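Local coordinates for protein putative diacylglycerol kinase (Bacillus anthracis, PDB 4WRR) that probably phosphorylates diacylglycerol or a related lipid with ATP, as a bacterial diacylglycerol kinase that carries a bound magnesium ion, at residues A[31-36]-A[116-121]; A[136-141]-A[271-276]; A[201-206]-A[215-220]. All blocks are in the same frame, centred on the assembly; numbering follows the deposited sequence.

Interaction 1: A[31-36]-A[116-121]; sequences PPLAAA and KLITKE
Thr119 meets the helix of Ala36 with its methyl group, because chi1 of 69° sets CG2 anti to its own carbonyl carbon and leaves OG1 between the backbone N and that carbon, turned back to its own chain. Leu33, with CG beside its backbone N (chi1 -64°), sends CD2 toward Ile118. The contact joins the C-terminal ends of helices 22-36 and 111-118 in the diacylglycerol kinase catalytic domain, where both lie against the parallel four-stranded sheet. Thr119 CG2 sits 3.5 Å from Ala36 CB and 3.6 Å from the carbonyl O of Pro32, so the methyl touches two points one helical turn apart. Deeper in, Leu33 CD2 lies 4.1 Å from both CB and CG2 of Ile118, and the two side chains cross obliquely. Both also rest on Ile66 of strand 64-69, while Leu33 continues to Leu40 and Ile118 to Ala91 and Ile93. Helix 22-36 also packs on a second subunit, Pro32 against His23 and Ala34 and Ala35 against Leu26 of that chain. Van der Waals packing makes the contact; the hydroxyl of Thr119 bonds within its own segment, OG1 reaching Lys116 O at 2.6 Å on a lone pair in the carbonyl plane.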
ATOM      1  N   PRO A  31      14.153  18.509   7.678  1.00 25.19           N
ATOM      2  CA  PRO A  31      14.692  19.091   6.443  1.00 25.39           C
ATOM      3  C   PRO A  31      15.910  18.437   5.827  1.00 25.84           C
ATOM      4  O   PRO A  31      15.928  18.239   4.631  1.00 26.34           O
ATOM      5  CB  PRO A  31      14.996  20.536   6.847  1.00 26.03           C
ATOM      6  CG  PRO A  31      13.960  20.827   7.862  1.00 25.76           C
ATOM      7  CD  PRO A  31      13.813  19.565   8.655  1.00 25.80           C
ATOM      8  N   PRO A  32      16.936  18.098   6.612  1.00 26.14           N
ATOM      9  CA  PRO A  32      18.035  17.314   5.997  1.00 26.85           C
ATOM     10  C   PRO A  32      17.593  15.978   5.365  1.00 25.28           C
ATOM     11  O   PRO A  32      18.089  15.595   4.314  1.00 25.53           O
ATOM     12  CB  PRO A  32      19.005  17.020   7.176  1.00 26.77           C
ATOM     13  CG  PRO A  32      18.605  17.952   8.271  1.00 26.97           C
ATOM     14  CD  PRO A  32      17.110  18.222   8.066  1.00 27.38           C
ATOM     15  N   LEU A  33      16.699  15.275   6.030  1.00 24.26           N
ATOM     16  CA  LEU A  33      16.243  13.989   5.540  1.00 23.43           C
ATOM     17  C   LEU A  33      15.400  14.176   4.297  1.00 24.02           C
ATOM     18  O   LEU A  33      15.586  13.459   3.287  1.00 24.18           O
ATOM     19  CB  LEU A  33      15.448  13.295   6.626  1.00 23.34           C
ATOM     20  CG  LEU A  33      16.235  12.932   7.891  1.00 23.52           C
ATOM     21  CD1 LEU A  33      15.304  12.325   8.935  1.00 23.44           C
ATOM     22  CD2 LEU A  33      17.375  11.972   7.574  1.00 23.07           C
ATOM     23  N   ALA A  34      14.456  15.111   4.359  1.00 23.50           N
ATOM     24  CA  ALA A  34      13.582  15.381   3.207  1.00 24.40           C
ATOM     25  C   ALA A  34      14.339  15.901   2.000  1.00 25.19           C
ATOM     26  O   ALA A  34      13.932  15.629   0.880  1.00 25.44           O
ATOM     27  CB  ALA A  34      12.475  16.336   3.568  1.00 24.59           C
ATOM     28  N   ALA A  35      15.448  16.618   2.210  1.00 25.26           N
ATOM     29  CA  ALA A  35      16.244  17.101   1.074  1.00 25.73           C
ATOM     30  C   ALA A  35      16.970  15.944   0.419  1.00 25.61           C
ATOM     31  O   ALA A  35      17.097  15.888  -0.797  1.00 27.50           O
ATOM     32  CB  ALA A  35      17.236  18.176   1.499  1.00 25.34           C
ATOM     33  N   ALA A  36      17.453  15.019   1.230  1.00 25.59           N
ATOM     34  CA  ALA A  36      18.268  13.910   0.745  1.00 25.50           C
ATOM     35  C   ALA A  36      17.473  12.718   0.218  1.00 25.52           C
ATOM     36  O   ALA A  36      17.967  12.008  -0.639  1.00 27.70           O
ATOM     37  CB  ALA A  36      19.216  13.431   1.853  1.00 24.57           C
ATOM     38  N   LYS A 116      21.742  14.576   9.696  1.00 27.99           N
ATOM     39  CA  LYS A 116      22.699  14.752   8.598  1.00 29.48           C
ATOM     40  C   LYS A 116      23.524  13.466   8.354  1.00 27.05           C
ATOM     41  O   LYS A 116      23.830  13.135   7.236  1.00 26.27           O
ATOM     42  CB  LYS A 116      23.741  15.833   8.908  1.00 33.82           C
ATOM     43  CG  LYS A 116      23.451  17.313   8.834  1.00 45.84           C
ATOM     44  CD  LYS A 116      24.767  18.045   9.278  1.00 52.84           C
ATOM     45  CE  LYS A 116      25.130  19.336   8.508  1.00 58.86           C
ATOM     46  NZ  LYS A 116      24.384  20.540   9.005  1.00 62.25           N
ATOM     47  N   LEU A 117      23.952  12.813   9.432  1.00 25.79           N
ATOM     48  CA  LEU A 117      24.775  11.618   9.361  1.00 25.35           C
ATOM     49  C   LEU A 117      24.055  10.570   8.532  1.00 24.61           C
ATOM     50  O   LEU A 117      24.653   9.891   7.706  1.00 22.78           O
ATOM     51  CB  LEU A 117      25.041  11.069  10.763  1.00 25.66           C
ATOM     52  CG  LEU A 117      25.761   9.717  10.799  1.00 27.17           C
ATOM     53  CD1 LEU A 117      27.166   9.825  10.220  1.00 26.94           C
ATOM     54  CD2 LEU A 117      25.851   9.191  12.218  1.00 28.34           C
ATOM     55  N   ILE A 118      22.728  10.477   8.717  1.00 23.77           N
ATOM     56  CA  ILE A 118      21.966   9.464   8.004  1.00 23.60           C
ATOM     57  C   ILE A 118      22.064   9.692   6.501  1.00 24.00           C
ATOM     58  O   ILE A 118      22.063   8.734   5.734  1.00 25.15           O
ATOM     59  CB  ILE A 118      20.512   9.457   8.477  1.00 23.20           C
ATOM     60  CG1 ILE A 118      20.456   8.993   9.928  1.00 23.32           C
ATOM     61  CG2 ILE A 118      19.679   8.524   7.611  1.00 23.02           C
ATOM     62  CD1 ILE A 118      19.139   9.285  10.610  1.00 24.14           C
ATOM     63  N   THR A 119      22.162  10.950   6.089  1.00 23.31           N
ATOM     64  CA  THR A 119      22.230  11.257   4.682  1.00 25.15           C
ATOM     65  C   THR A 119      23.514  10.774   4.063  1.00 26.66           C
ATOM     66  O   THR A 119      23.630  10.717   2.838  1.00 27.74           O
ATOM     67  CB  THR A 119      21.999  12.781   4.362  1.00 25.36           C
ATOM     68  OG1 THR A 119      23.100  13.568   4.822  1.00 26.07           O
ATOM     69  CG2 THR A 119      20.738  13.290   5.038  1.00 25.46           C
ATOM     70  N   LYS A 120      24.532  10.500   4.879  1.00 29.58           N
ATOM     71  CA  LYS A 120      25.789   9.978   4.363  1.00 29.37           C
ATOM     72  C   LYS A 120      25.672   8.519   4.014  1.00 28.04           C
ATOM     73  O   LYS A 120      26.516   7.993   3.300  1.00 29.77           O
ATOM     74  CB  LYS A 120      26.908  10.173   5.400  1.00 33.34           C
ATOM     75  CG  LYS A 120      27.154  11.615   5.808  1.00 37.06           C
ATOM     76  CD  LYS A 120      27.334  12.496   4.568  1.00 39.62           C
ATOM     77  CE  LYS A 120      27.952  13.850   4.900  1.00 45.79           C
ATOM     78  NZ  LYS A 120      27.295  14.934   4.112  1.00 46.85           N
ATOM     79  N   GLU A 121      24.699   7.829   4.578  1.00 26.64           N
ATOM     80  CA  GLU A 121      24.404   6.453   4.199  1.00 27.88           C
ATOM     81  C   GLU A 121      25.527   5.435   4.525  1.00 27.59           C
ATOM     82  O   GLU A 121      25.704   4.455   3.826  1.00 29.41           O
ATOM     83  CB  GLU A 121      24.019   6.364   2.712  1.00 29.82           C
ATOM     84  CG  GLU A 121      22.820   7.249   2.319  1.00 30.66           C
ATOM     85  CD  GLU A 121      22.224   6.926   0.956  1.00 32.67           C
ATOM     86  OE1 GLU A 121      22.701   5.980   0.280  1.00 34.37           O
ATOM     87  OE2 GLU A 121      21.252   7.609   0.552  1.00 33.64           O
TER

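Interaction 2: A[136-141]-A[271-276]; sequences FLNFWG and DTDGES
The carboxylate of Asp273 faces the backbone of residues 137-139 and takes three successive N-H groups. Its OD2 accepts from Leu137 N at 2.7 Å, a nearly straight bond (165°) on the syn side, and its OD1 accepts from Phe139 N at 3.1 Å, nearly along the C-O axis. Between them, Asn138 N divides its hydrogen over both oxygens, 3.1 Å from OD1 and 3.2 Å from OD2, and lies well out of the carboxylate plane. Four bonds thus fix the rotation of a buried carboxylate. The Asn138 amide crosses this carboxylate with the planes 44° apart, its ND2 passing near Asp273 CG.

Thr272 is turned differently. With chi1 at -176°, OG1 lies opposite the backbone N across the CA-CB bond and donates to Phe139 O at 2.9 Å, in the carbonyl plane. The same hydroxyl oxygen touches CB of Phe136. On the Phe139 ring, the CA of Thr272 sits over one face, offset toward the rim, in a CH-pi contact.

These residues join strands 139-142 and 271-272, the latter an outermost strand of the antiparallel five-stranded sheet in the YegS-like C-terminal domain. Gly141 and Asp271 form the hydrogen-bonded antiparallel pair, exchanging two backbone bonds; from Asp273 on the chain is loop, and it is the Asp273 side chain that bonds the backbone of residues 137-139. Phe75 of helix 71-81 packs on both Thr272 and Asp273, while Leu137 and Asn138 rest against Phe101 of helix 100-104, which brings helices of the catalytic domain up to this junction. Trp140 CA makes a bent CA-H...O contact with Asp271 O, 3.6 Å away.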
ATOM      1  N   PHE A 136      17.528  -8.249  22.040  1.00 32.82           N
ATOM      2  CA  PHE A 136      18.089  -7.019  22.579  1.00 30.91           C
ATOM      3  C   PHE A 136      19.367  -6.619  21.885  1.00 29.91           C
ATOM      4  O   PHE A 136      20.017  -7.428  21.228  1.00 30.63           O
ATOM      5  CB  PHE A 136      18.307  -7.094  24.078  1.00 31.27           C
ATOM      6  CG  PHE A 136      19.324  -8.122  24.510  1.00 29.93           C
ATOM      7  CD1 PHE A 136      18.955  -9.425  24.729  1.00 31.49           C
ATOM      8  CD2 PHE A 136      20.641  -7.766  24.724  1.00 28.28           C
ATOM      9  CE1 PHE A 136      19.911 -10.381  25.126  1.00 32.44           C
ATOM     10  CE2 PHE A 136      21.576  -8.691  25.150  1.00 27.74           C
ATOM     11  CZ  PHE A 136      21.207  -9.999  25.358  1.00 29.34           C
ATOM     12  N   LEU A 137      19.669  -5.334  21.992  1.00 28.66           N
ATOM     13  CA  LEU A 137      20.855  -4.718  21.394  1.00 28.10           C
ATOM     14  C   LEU A 137      21.901  -4.312  22.407  1.00 27.25           C
ATOM     15  O   LEU A 137      23.096  -4.361  22.102  1.00 27.23           O
ATOM     16  CB  LEU A 137      20.473  -3.438  20.622  1.00 29.69           C
ATOM     17  CG  LEU A 137      19.768  -3.625  19.296  1.00 30.37           C
ATOM     18  CD1 LEU A 137      19.429  -2.269  18.717  1.00 30.61           C
ATOM     19  CD2 LEU A 137      20.649  -4.406  18.333  1.00 30.79           C
ATOM     20  N   ASN A 138      21.470  -3.877  23.587  1.00 27.62           N
ATOM     21  CA  ASN A 138      22.407  -3.383  24.603  1.00 26.81           C
ATOM     22  C   ASN A 138      22.804  -4.440  25.617  1.00 26.26           C
ATOM     23  O   ASN A 138      23.968  -4.804  25.687  1.00 26.53           O
ATOM     24  CB  ASN A 138      21.829  -2.163  25.320  1.00 26.87           C
ATOM     25  CG  ASN A 138      21.633  -0.992  24.397  1.00 29.17           C
ATOM     26  OD1 ASN A 138      22.514  -0.668  23.591  1.00 30.01           O
ATOM     27  ND2 ASN A 138      20.474  -0.338  24.494  1.00 29.88           N
ATOM     28  N   PHE A 139      21.853  -4.916  26.415  1.00 26.04           N
ATOM     29  CA  PHE A 139      22.180  -5.828  27.504  1.00 26.35           C
ATOM     30  C   PHE A 139      21.024  -6.640  28.017  1.00 26.67           C
ATOM     31  O   PHE A 139      19.862  -6.282  27.826  1.00 26.88           O
ATOM     32  CB  PHE A 139      22.740  -5.029  28.707  1.00 26.01           C
ATOM     33  CG  PHE A 139      21.688  -4.294  29.494  1.00 26.79           C
ATOM     34  CD1 PHE A 139      21.258  -3.042  29.088  1.00 26.51           C
ATOM     35  CD2 PHE A 139      21.102  -4.863  30.621  1.00 27.00           C
ATOM     36  CE1 PHE A 139      20.271  -2.373  29.795  1.00 27.31           C
ATOM     37  CE2 PHE A 139      20.118  -4.204  31.321  1.00 27.56           C
ATOM     38  CZ  PHE A 139      19.701  -2.948  30.910  1.00 27.61           C
ATOM     39  N   TRP A 140      21.389  -7.662  28.781  1.00 26.64           N
ATOM     40  CA  TRP A 140      20.490  -8.510  29.550  1.00 28.79           C
ATOM     41  C   TRP A 140      21.114  -8.533  30.921  1.00 29.60           C
ATOM     42  O   TRP A 140      22.342  -8.672  31.015  1.00 28.59           O
ATOM     43  CB  TRP A 140      20.502  -9.917  28.953  1.00 31.31           C
ATOM     44  CG  TRP A 140      19.725 -11.028  29.675  1.00 33.16           C
ATOM     45  CD1 TRP A 140      18.560 -11.578  29.274  1.00 35.41           C
ATOM     46  CD2 TRP A 140      20.105 -11.733  30.874  1.00 34.73           C
ATOM     47  NE1 TRP A 140      18.159 -12.548  30.155  1.00 37.37           N
ATOM     48  CE2 TRP A 140      19.092 -12.667  31.143  1.00 36.98           C
ATOM     49  CE3 TRP A 140      21.194 -11.653  31.749  1.00 34.18           C
ATOM     50  CZ2 TRP A 140      19.126 -13.510  32.239  1.00 37.49           C
ATOM     51  CZ3 TRP A 140      21.219 -12.490  32.850  1.00 35.58           C
ATOM     52  CH2 TRP A 140      20.190 -13.393  33.090  1.00 36.72           C
ATOM     53  N   GLY A 141      20.315  -8.424  31.977  1.00 30.49           N
ATOM     54  CA  GLY A 141      20.885  -8.433  33.311  1.00 32.79           C
ATOM     55  C   GLY A 141      19.951  -8.766  34.449  1.00 34.65           C
ATOM     56  O   GLY A 141      18.759  -8.503  34.374  1.00 38.23           O
ATOM     57  N   ASP A 271      16.229  -7.452  33.493  1.00 41.60           N
ATOM     58  CA  ASP A 271      16.212  -6.141  32.911  1.00 40.67           C
ATOM     59  C   ASP A 271      16.939  -6.198  31.584  1.00 40.09           C
ATOM     60  O   ASP A 271      17.911  -6.930  31.416  1.00 36.28           O
ATOM     61  CB  ASP A 271      16.855  -5.119  33.836  1.00 43.40           C
ATOM     62  CG  ASP A 271      15.943  -4.755  35.051  1.00 46.51           C
ATOM     63  OD1 ASP A 271      14.968  -5.467  35.366  1.00 52.18           O
ATOM     64  OD2 ASP A 271      16.175  -3.729  35.685  1.00 54.66           O
ATOM     65  N   THR A 272      16.424  -5.432  30.625  1.00 40.09           N
ATOM     66  CA  THR A 272      17.004  -5.350  29.285  1.00 37.17           C
ATOM     67  C   THR A 272      16.835  -3.945  28.696  1.00 36.69           C
ATOM     68  O   THR A 272      16.564  -2.990  29.428  1.00 36.65           O
ATOM     69  CB  THR A 272      16.455  -6.463  28.380  1.00 36.47           C
ATOM     70  OG1 THR A 272      17.104  -6.414  27.106  1.00 33.73           O
ATOM     71  CG2 THR A 272      14.961  -6.336  28.212  1.00 38.75           C
ATOM     72  N   ASP A 273      16.995  -3.810  27.390  1.00 36.66           N
ATOM     73  CA  ASP A 273      17.016  -2.480  26.764  1.00 38.68           C
ATOM     74  C   ASP A 273      15.839  -1.578  27.118  1.00 39.61           C
ATOM     75  O   ASP A 273      15.983  -0.374  27.122  1.00 39.73           O
ATOM     76  CB  ASP A 273      17.041  -2.590  25.244  1.00 39.82           C
ATOM     77  CG  ASP A 273      18.228  -3.360  24.714  1.00 38.42           C
ATOM     78  OD1 ASP A 273      19.042  -3.901  25.491  1.00 36.57           O
ATOM     79  OD2 ASP A 273      18.320  -3.451  23.474  1.00 40.36           O
ATOM     80  N   GLY A 274      14.670  -2.171  27.353  1.00 41.96           N
ATOM     81  CA  GLY A 274      13.480  -1.442  27.773  1.00 43.41           C
ATOM     82  C   GLY A 274      12.453  -2.360  28.430  1.00 46.82           C
ATOM     83  O   GLY A 274      12.790  -3.487  28.803  1.00 47.74           O
ATOM     84  N   GLU A 275      11.190  -1.910  28.511  1.00 48.17           N
ATOM     85  CA  GLU A 275      10.145  -2.663  29.233  1.00 50.34           C
ATOM     86  C   GLU A 275       9.976  -4.059  28.662  1.00 49.73           C
ATOM     87  O   GLU A 275       9.904  -4.237  27.453  1.00 49.47           O
ATOM     88  CB  GLU A 275       8.792  -1.928  29.221  1.00 53.50           C
ATOM     89  N   SER A 276       9.842  -5.038  29.545  1.00 51.71           N
ATOM     90  CA  SER A 276       9.769  -6.438  29.134  1.00 55.02           C
ATOM     91  C   SER A 276       9.246  -7.324  30.274  1.00 59.07           C
ATOM     92  O   SER A 276       9.138  -6.878  31.406  1.00 63.53           O
ATOM     93  CB  SER A 276      11.155  -6.881  28.654  1.00 52.12           C
ATOM     94  OG  SER A 276      11.493  -8.178  29.069  1.00 52.81           O
TER

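Interaction 3: A[201-206]-A[215-220]; sequences NGEYLG and VKCDDG. With MG (magnesium ion), chain E.
Glu203 reaches across to the loop 215-220 along an extended chain. Its CB lies 4.0 Å from Val215 O, and CG, placed beside the backbone N by a chi1 of -60°, comes closer to that carbonyl, at 3.2 Å, while also brushing Lys216 CA. From there chi2 near 173° carries CD on, to 3.9 Å from Cys217 N. At the tip, OE1 accepts from Cys217 N at 3.0 Å in a nearly straight bond (167°), using the anti lone pair, the one away from OE2. The same oxygen takes a hydrogen from a water that also donates to Asp218 OD1, so the water bridges two carboxylates and probably eases the repulsion between them. Asp218 is further compensated by a salt bridge from OD2 to Lys124. Glu203 OE2 is near Lys216 NZ, though beyond salt-bridge range.

The bond to Cys217 N probably helps hold the loop whose Lys216 O binds the magnesium ion at 2.2 Å. Asp219 OD1 is a second protein ligand, Thr221 O completes the protein share, and three waters fill the remaining places of a six-coordinate site. One of these waters donates to Asn201 OD1, making Asn201 a second-shell residue; another joins Lys216 N to Asp219 OD2. Asn201 ND2 donates to the carbonyl oxygens of Leu137 and Asp127. Val215 CG1 packs against Gly202 O at 3.2 Å.

The contact lies in the YegS-like C-terminal domain: the 201-206 segment follows strand 196-200, the metal loop leads into strand 222-228, and helix 100-104 presents Phe101 and Thr104 to Cys217.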
ATOM      1  N   ASN A 201      25.971  -6.687  24.812  1.00 25.37           N
ATOM      2  CA  ASN A 201      26.148  -6.544  23.376  1.00 26.05           C
ATOM      3  C   ASN A 201      26.456  -5.093  22.946  1.00 25.42           C
ATOM      4  O   ASN A 201      27.169  -4.883  21.971  1.00 26.21           O
ATOM      5  CB  ASN A 201      24.870  -6.980  22.677  1.00 28.76           C
ATOM      6  CG  ASN A 201      25.056  -7.129  21.183  1.00 31.73           C
ATOM      7  OD1 ASN A 201      25.885  -7.931  20.740  1.00 33.94           O
ATOM      8  ND2 ASN A 201      24.321  -6.317  20.390  1.00 30.06           N
ATOM      9  N   GLY A 202      25.969  -4.103  23.696  1.00 23.12           N
ATOM     10  CA  GLY A 202      26.259  -2.688  23.420  1.00 22.55           C
ATOM     11  C   GLY A 202      27.602  -2.200  23.900  1.00 22.64           C
ATOM     12  O   GLY A 202      28.142  -2.733  24.886  1.00 24.16           O
ATOM     13  N   GLU A 203      28.180  -1.249  23.183  1.00 20.80           N
ATOM     14  CA  GLU A 203      29.466  -0.671  23.539  1.00 21.30           C
ATOM     15  C   GLU A 203      29.322   0.457  24.574  1.00 21.86           C
ATOM     16  O   GLU A 203      30.305   0.892  25.155  1.00 20.57           O
ATOM     17  CB  GLU A 203      30.240  -0.254  22.272  1.00 22.04           C
ATOM     18  CG  GLU A 203      30.500  -1.458  21.332  1.00 22.63           C
ATOM     19  CD  GLU A 203      31.100  -1.137  19.983  1.00 23.63           C
ATOM     20  OE1 GLU A 203      30.912  -1.940  19.020  1.00 24.85           O
ATOM     21  OE2 GLU A 203      31.788  -0.109  19.841  1.00 24.40           O
ATOM     22  N   TYR A 204      28.069   0.906  24.818  1.00 22.07           N
ATOM     23  CA  TYR A 204      27.767   1.911  25.838  1.00 22.46           C
ATOM     24  C   TYR A 204      26.633   1.396  26.652  1.00 23.34           C
ATOM     25  O   TYR A 204      25.691   0.819  26.126  1.00 25.92           O
ATOM     26  CB  TYR A 204      27.387   3.240  25.216  1.00 22.74           C
ATOM     27  CG  TYR A 204      28.534   4.036  24.671  1.00 23.53           C
ATOM     28  CD1 TYR A 204      29.166   3.662  23.522  1.00 24.22           C
ATOM     29  CD2 TYR A 204      28.971   5.199  25.310  1.00 26.18           C
ATOM     30  CE1 TYR A 204      30.230   4.396  23.004  1.00 25.47           C
ATOM     31  CE2 TYR A 204      30.014   5.965  24.794  1.00 26.81           C
ATOM     32  CZ  TYR A 204      30.651   5.542  23.640  1.00 26.94           C
ATOM     33  OH  TYR A 204      31.682   6.260  23.095  1.00 28.36           O
ATOM     34  N   LEU A 205      26.723   1.577  27.953  1.00 24.25           N
ATOM     35  CA  LEU A 205      25.661   1.207  28.855  1.00 25.91           C
ATOM     36  C   LEU A 205      25.479   2.354  29.860  1.00 26.31           C
ATOM     37  O   LEU A 205      26.428   2.805  30.489  1.00 25.56           O
ATOM     38  CB  LEU A 205      26.008  -0.079  29.641  1.00 25.20           C
ATOM     39  CG  LEU A 205      26.140  -1.396  28.898  1.00 25.52           C
ATOM     40  CD1 LEU A 205      26.537  -2.512  29.861  1.00 24.82           C
ATOM     41  CD2 LEU A 205      24.854  -1.779  28.207  1.00 26.56           C
ATOM     42  N   GLY A 206      24.251   2.785  30.031  1.00 26.68           N
ATOM     43  CA  GLY A 206      23.963   3.888  30.930  1.00 30.22           C
ATOM     44  C   GLY A 206      24.540   5.231  30.530  1.00 29.19           C
ATOM     45  O   GLY A 206      24.771   6.053  31.366  1.00 29.67           O
ATOM     46  N   VAL A 215      33.551  -4.835  24.925  1.00 24.60           N
ATOM     47  CA  VAL A 215      32.357  -5.238  24.208  1.00 23.47           C
ATOM     48  C   VAL A 215      32.310  -4.622  22.805  1.00 23.95           C
ATOM     49  O   VAL A 215      32.672  -3.464  22.622  1.00 24.51           O
ATOM     50  CB  VAL A 215      31.126  -4.898  24.991  1.00 22.64           C
ATOM     51  CG1 VAL A 215      29.880  -5.281  24.196  1.00 23.82           C
ATOM     52  CG2 VAL A 215      31.163  -5.613  26.312  1.00 23.84           C
ATOM     53  N   LYS A 216      31.978  -5.426  21.801  1.00 22.85           N
ATOM     54  CA  LYS A 216      31.767  -4.948  20.456  1.00 24.33           C
ATOM     55  C   LYS A 216      30.429  -5.494  20.014  1.00 24.41           C
ATOM     56  O   LYS A 216      30.118  -6.655  20.290  1.00 22.89           O
ATOM     57  CB  LYS A 216      32.856  -5.441  19.509  1.00 27.92           C
ATOM     58  CG  LYS A 216      34.255  -4.953  19.855  1.00 30.04           C
ATOM     59  CD  LYS A 216      34.403  -3.454  19.554  1.00 32.94           C
ATOM     60  CE  LYS A 216      35.662  -2.859  20.191  1.00 35.72           C
ATOM     61  NZ  LYS A 216      36.077  -1.553  19.597  1.00 37.66           N
ATOM     62  N   CYS A 217      29.632  -4.660  19.333  1.00 23.11           N
ATOM     63  CA  CYS A 217      28.301  -5.070  18.894  1.00 23.26           C
ATOM     64  C   CYS A 217      28.324  -5.934  17.603  1.00 22.87           C
ATOM     65  O   CYS A 217      27.290  -6.321  17.139  1.00 23.05           O
ATOM     66  CB  CYS A 217      27.399  -3.840  18.657  1.00 22.78           C
ATOM     67  SG  CYS A 217      27.920  -2.860  17.215  1.00 24.14           S
ATOM     68  N   ASP A 218      29.485  -6.176  17.012  1.00 23.71           N
ATOM     69  CA  ASP A 218      29.569  -6.884  15.715  1.00 25.47           C
ATOM     70  C   ASP A 218      30.701  -7.934  15.651  1.00 26.97           C
ATOM     71  O   ASP A 218      31.178  -8.256  14.569  1.00 29.05           O
ATOM     72  CB  ASP A 218      29.771  -5.851  14.602  1.00 26.22           C
ATOM     73  CG  ASP A 218      30.943  -4.907  14.861  1.00 28.09           C
ATOM     74  OD1 ASP A 218      31.594  -4.991  15.943  1.00 25.85           O
ATOM     75  OD2 ASP A 218      31.184  -4.039  13.978  1.00 31.65           O
ATOM     76  N   ASP A 219      31.174  -8.416  16.792  1.00 27.01           N
ATOM     77  CA  ASP A 219      32.267  -9.389  16.795  1.00 27.64           C
ATOM     78  C   ASP A 219      31.792 -10.841  16.877  1.00 29.02           C
ATOM     79  O   ASP A 219      32.614 -11.728  17.000  1.00 30.66           O
ATOM     80  CB  ASP A 219      33.284  -9.092  17.893  1.00 27.09           C
ATOM     81  CG  ASP A 219      32.729  -9.308  19.280  1.00 28.53           C
ATOM     82  OD1 ASP A 219      31.490  -9.514  19.430  1.00 30.41           O
ATOM     83  OD2 ASP A 219      33.520  -9.199  20.239  1.00 26.29           O
ATOM     84  N   GLY A 220      30.482 -11.076  16.821  1.00 29.20           N
ATOM     85  CA  GLY A 220      29.933 -12.424  16.742  1.00 30.42           C
ATOM     86  C   GLY A 220      29.913 -13.197  18.053  1.00 31.32           C
ATOM     87  O   GLY A 220      29.579 -14.354  18.031  1.00 32.03           O
TER
HETATM   88 MG    MG E 401      29.886  -8.776  20.998  1.00 22.46          MG
HETATM   89  O   HOH W   1      28.260  -9.036  19.475  1.00 26.35           O
HETATM   90  O   HOH W   2      32.258  -2.469  16.623  1.00 26.65           O
HETATM   91  O   HOH W   3      31.980  -8.395  22.186  1.00 27.22           O
HETATM   92  O   HOH W   4      29.227  -8.755  23.112  1.00 35.58           O

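How the interactions relate
Interactions 2 and 3 are neighbours, their centres about 13 Å apart, and meet through Asn201: beside the bond from its ND2 to Leu137 O, its backbone N lies 2.9 Å from Asn138 O, a probable hydrogen bond. The backbone held by Asp273 in interaction 2 is thereby tied to the second shell of the magnesium ion in interaction 3; the Phe136 side chain is about 9 Å from that ion. Leu205 CD2 also packs on Phe139 CB. Interaction 1 stands apart in the catalytic domain, its centre about 29 Å from that of interaction 2 and 26 Å from that of interaction 3, touching neither.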